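Local coordinates for putative drug/sodium antiporter (PDB 4Z3N), which transports the Escherichia coli genotoxin colibactin as a MATE-family membrane protein, probably by antiport with ions, at residues A[47-52]-A[215-220]; A[200-203]-A[207-210]. One frame throughout, in Å; residues are numbered along the deposited sequence.

Interaction 1: A[47-52]-A[215-220]. With OLC ((2R)-2,3-dihydroxypropyl (9Z)-octadec-9-enoate), chain E.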
# COMPACT_ATOMS: atom_id res chain seq x y z
N VAL A 47 -0.98 10.40 -7.49
CA VAL A 47 -2.33 10.68 -7.98
C VAL A 47 -2.26 11.49 -9.26
O VAL A 47 -3.01 11.23 -10.20
CB VAL A 47 -3.20 11.42 -6.92
CG1 VAL A 47 -4.58 11.82 -7.49
CG2 VAL A 47 -3.37 10.57 -5.67
N THR A 48 -1.35 12.46 -9.30
CA THR A 48 -1.23 13.35 -10.45
C THR A 48 -1.08 12.61 -11.78
O THR A 48 -1.49 13.12 -12.81
CB THR A 48 -0.03 14.30 -10.31
OG1 THR A 48 1.19 13.55 -10.43
CG2 THR A 48 -0.05 15.00 -8.96
N TYR A 49 -0.52 11.40 -11.76
CA TYR A 49 -0.36 10.62 -12.99
C TYR A 49 -1.68 10.45 -13.71
O TYR A 49 -1.79 10.82 -14.87
CB TYR A 49 0.26 9.25 -12.70
CG TYR A 49 1.74 9.30 -12.48
CD1 TYR A 49 2.28 9.93 -11.36
CD2 TYR A 49 2.62 8.70 -13.37
CE1 TYR A 49 3.64 9.98 -11.14
CE2 TYR A 49 3.99 8.73 -13.17
CZ TYR A 49 4.49 9.37 -12.04
OH TYR A 49 5.86 9.42 -11.83
N ALA A 50 -2.69 9.93 -13.02
CA ALA A 50 -4.01 9.73 -13.59
C ALA A 50 -4.65 11.06 -14.03
O ALA A 50 -5.22 11.15 -15.12
CB ALA A 50 -4.90 9.03 -12.59
N ILE A 51 -4.56 12.08 -13.19
CA ILE A 51 -5.10 13.39 -13.55
C ILE A 51 -4.50 13.89 -14.87
O ILE A 51 -5.24 14.24 -15.79
CB ILE A 51 -4.86 14.43 -12.44
CG1 ILE A 51 -5.60 14.04 -11.17
CG2 ILE A 51 -5.27 15.83 -12.90
CD1 ILE A 51 -5.22 14.90 -9.96
N ALA A 52 -3.16 13.92 -14.95
CA ALA A 52 -2.47 14.36 -16.16
C ALA A 52 -2.81 13.45 -17.33
O ALA A 52 -3.10 13.91 -18.43
CB ALA A 52 -0.97 14.41 -15.94
N LEU A 215 3.66 5.12 -21.91
CA LEU A 215 5.12 5.19 -21.98
C LEU A 215 5.68 6.42 -21.24
O LEU A 215 6.79 6.38 -20.71
CB LEU A 215 5.60 5.22 -23.44
CG LEU A 215 7.10 5.49 -23.57
CD1 LEU A 215 7.92 4.30 -23.03
CD2 LEU A 215 7.51 5.86 -25.00
N ALA A 216 4.91 7.50 -21.22
CA ALA A 216 5.33 8.69 -20.46
C ALA A 216 5.37 8.36 -18.96
O ALA A 216 6.32 8.73 -18.26
CB ALA A 216 4.40 9.86 -20.74
N SER A 217 4.33 7.68 -18.49
CA SER A 217 4.27 7.21 -17.11
C SER A 217 5.48 6.34 -16.79
O SER A 217 6.09 6.46 -15.74
CB SER A 217 2.97 6.43 -16.86
OG SER A 217 1.86 7.29 -16.62
N PHE A 218 5.85 5.47 -17.73
CA PHE A 218 6.97 4.59 -17.52
C PHE A 218 8.34 5.32 -17.54
O PHE A 218 9.26 4.93 -16.80
CB PHE A 218 6.92 3.47 -18.57
CG PHE A 218 8.00 2.45 -18.40
CD1 PHE A 218 8.17 1.79 -17.19
CD2 PHE A 218 8.85 2.15 -19.45
CE1 PHE A 218 9.17 0.85 -17.04
CE2 PHE A 218 9.85 1.21 -19.29
CZ PHE A 218 10.01 0.56 -18.08
N LEU A 219 8.50 6.35 -18.36
CA LEU A 219 9.78 7.06 -18.41
C LEU A 219 9.87 7.94 -17.18
O LEU A 219 10.97 8.28 -16.71
CB LEU A 219 9.92 7.90 -19.70
CG LEU A 219 9.99 7.13 -21.03
CD1 LEU A 219 9.88 8.07 -22.22
CD2 LEU A 219 11.26 6.30 -21.14
N ALA A 220 8.70 8.31 -16.65
CA ALA A 220 8.59 8.93 -15.34
C ALA A 220 9.18 8.02 -14.26
O ALA A 220 9.95 8.47 -13.42
CB ALA A 220 7.13 9.27 -15.03
C9 OLC E . 1.59 2.85 -13.29
C8 OLC E . 2.05 4.30 -13.25
C7 OLC E . 1.92 4.87 -11.85
C6 OLC E . 3.01 5.90 -11.60
C5 OLC E . 3.66 5.62 -10.25
C4 OLC E . 5.17 5.66 -10.34
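Tyr49 reaches from helix 28-56 to Ser217 and Ala220 on helix 209-232. Both helices are predicted to span the membrane, and the contact is helix-helix packing in the bundle of a MATE transporter. The backbones stay well apart, with Tyr49 CA 7.1 Å from Ser217 CA. Tyr49 bridges the gap with its ring. With chi1 at -78°, CG stands opposite the carbonyl carbon, and the ring extends across to helix 209-232. Ser217 and Ala220 are three residues apart, so one helical turn offers two small side chains to one aromatic group. The hydroxyl oxygen of Ser217 lies near the ring plane, at the edge, with OG 3.6 Å from Tyr49 CD2. Ala220 approaches obliquely, its CB 3.7 Å from Tyr49 CE2. A monoolein chain lies over one face of the ring. Its C6 is offset toward the rim, near CD2 and CE2 of Tyr49. The aromatic group thus packs against both protein and the bound monoolein. Helix 181-204 is a third neighbour: Asn195 touches Ser217, and Ala192 touches Thr48. At the end of the ring, the phenol oxygen OH of Tyr49 meets the methyl carbon CB of Ala220 at 3.4 Å.

Interaction 2: A[200-203]-A[207-210]; sequences PIMI and DFGV
A chi1 of -56° and a bend at chi2 carry the sulfur of Met202 to the ring of Phe208. Phe208 has a chi1 of -81°, which places its CG beside the backbone N. The two side chains run at a slant to each other. Met202 SD comes to 4.0 Å from Phe208 CD2. The sulfur sits at the ring edge, 5.3 Å from the ring centroid and 75° off the normal. This is a Met-aromatic contact made at the edge.

The contact closes the tight connection between helix 181-204 and helix 209-232. Asp207 is the first residue after helix 181-204 to leave helical backbone angles, and its phi is positive. The chain then turns back, and the amide of Phe208 meets the last turn of helix 181-204. Phe208 N donates a hydrogen bond to Met202 O at 2.6 Å. It is nearly straight at the hydrogen and arrives almost in line with the C=O bond. Asp207 N is also near Met202 O, but its angle is too poor for a bond. The backbone O of Ile203 lies 3.6 Å from Asp207 CA, and the Ile203 side chain touches Trp56 of helix 28-56. Met202 also packs on Leu215 and Leu219 of helix 209-232.

The chemistry implies a joint with two parts: a backbone bond satisfies a carbonyl in the last turn of the helix, and a sulfur-ring contact packs the side chains beside it.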
# COMPACT_ATOMS: atom_id res chain seq x y z
N PRO A 200 2.18 15.15 -23.15
CA PRO A 200 1.87 15.96 -24.33
C PRO A 200 2.75 15.58 -25.53
O PRO A 200 2.24 15.40 -26.64
CB PRO A 200 2.16 17.40 -23.87
CG PRO A 200 2.26 17.33 -22.38
CD PRO A 200 2.72 15.96 -22.04
N ILE A 201 4.05 15.44 -25.30
CA ILE A 201 5.00 15.15 -26.37
C ILE A 201 4.75 13.81 -27.08
O ILE A 201 5.08 13.66 -28.26
CB ILE A 201 6.44 15.14 -25.84
CG1 ILE A 201 6.76 16.45 -25.11
CG2 ILE A 201 7.43 14.94 -26.96
CD1 ILE A 201 8.10 16.40 -24.42
N MET A 202 4.18 12.85 -26.38
CA MET A 202 3.92 11.55 -26.99
C MET A 202 2.69 11.59 -27.85
O MET A 202 2.55 10.80 -28.77
CB MET A 202 3.76 10.46 -25.93
CG MET A 202 4.93 10.34 -24.98
SD MET A 202 6.41 9.75 -25.82
CE MET A 202 7.66 10.17 -24.59
N ILE A 203 1.79 12.51 -27.53
CA ILE A 203 0.55 12.69 -28.28
C ILE A 203 0.74 13.53 -29.55
O ILE A 203 0.09 13.30 -30.57
CB ILE A 203 -0.53 13.34 -27.41
CG1 ILE A 203 -0.70 12.57 -26.11
CG2 ILE A 203 -1.84 13.40 -28.14
CD1 ILE A 203 -1.45 13.35 -25.05
N ASP A 207 3.04 11.26 -31.88
CA ASP A 207 1.79 10.67 -32.38
C ASP A 207 1.58 9.23 -31.85
O ASP A 207 1.25 8.32 -32.62
CB ASP A 207 1.80 10.67 -33.91
CG ASP A 207 0.41 10.63 -34.52
OD1 ASP A 207 0.27 11.14 -35.64
OD2 ASP A 207 -0.54 10.10 -33.91
N PHE A 208 1.79 9.03 -30.55
CA PHE A 208 1.75 7.69 -29.97
C PHE A 208 0.42 7.32 -29.28
O PHE A 208 0.27 6.21 -28.78
CB PHE A 208 2.89 7.53 -28.98
CG PHE A 208 4.21 7.21 -29.62
CD1 PHE A 208 4.26 6.76 -30.93
CD2 PHE A 208 5.40 7.34 -28.91
CE1 PHE A 208 5.48 6.45 -31.53
CE2 PHE A 208 6.61 7.03 -29.50
CZ PHE A 208 6.65 6.58 -30.82
N GLY A 209 -0.52 8.26 -29.23
CA GLY A 209 -1.82 8.01 -28.61
C GLY A 209 -1.82 7.59 -27.14
O GLY A 209 -1.04 8.10 -26.33
N VAL A 210 -2.71 6.66 -26.81
CA VAL A 210 -2.79 6.09 -25.46
C VAL A 210 -1.49 5.39 -25.05
O VAL A 210 -1.04 5.54 -23.91
CB VAL A 210 -3.95 5.09 -25.35
CG1 VAL A 210 -3.84 4.27 -24.09
CG2 VAL A 210 -5.28 5.83 -25.39

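Overall arrangement
Both contacts use helix 209-232 and lie on the same side of the chain's centre, with their own centres about 12 Å apart. Interaction 1 is buried and joins helices distant in sequence. Interaction 2 lies at the surface, about 30 Å from the centre of the chain, and is local, nested within the loop that interaction 1 closes. Their chemistry differs accordingly. The buried contact is side-chain packing around one aromatic ring, with a monoolein chain over one face. The surface turn combines a backbone hydrogen bond with a sulfur-aromatic contact. They touch each other through Met202, whose CE lies 3.9 Å from Leu219 CD1. Helix 28-56 supplies Tyr49 to interaction 1 and touches interaction 2 through Trp56.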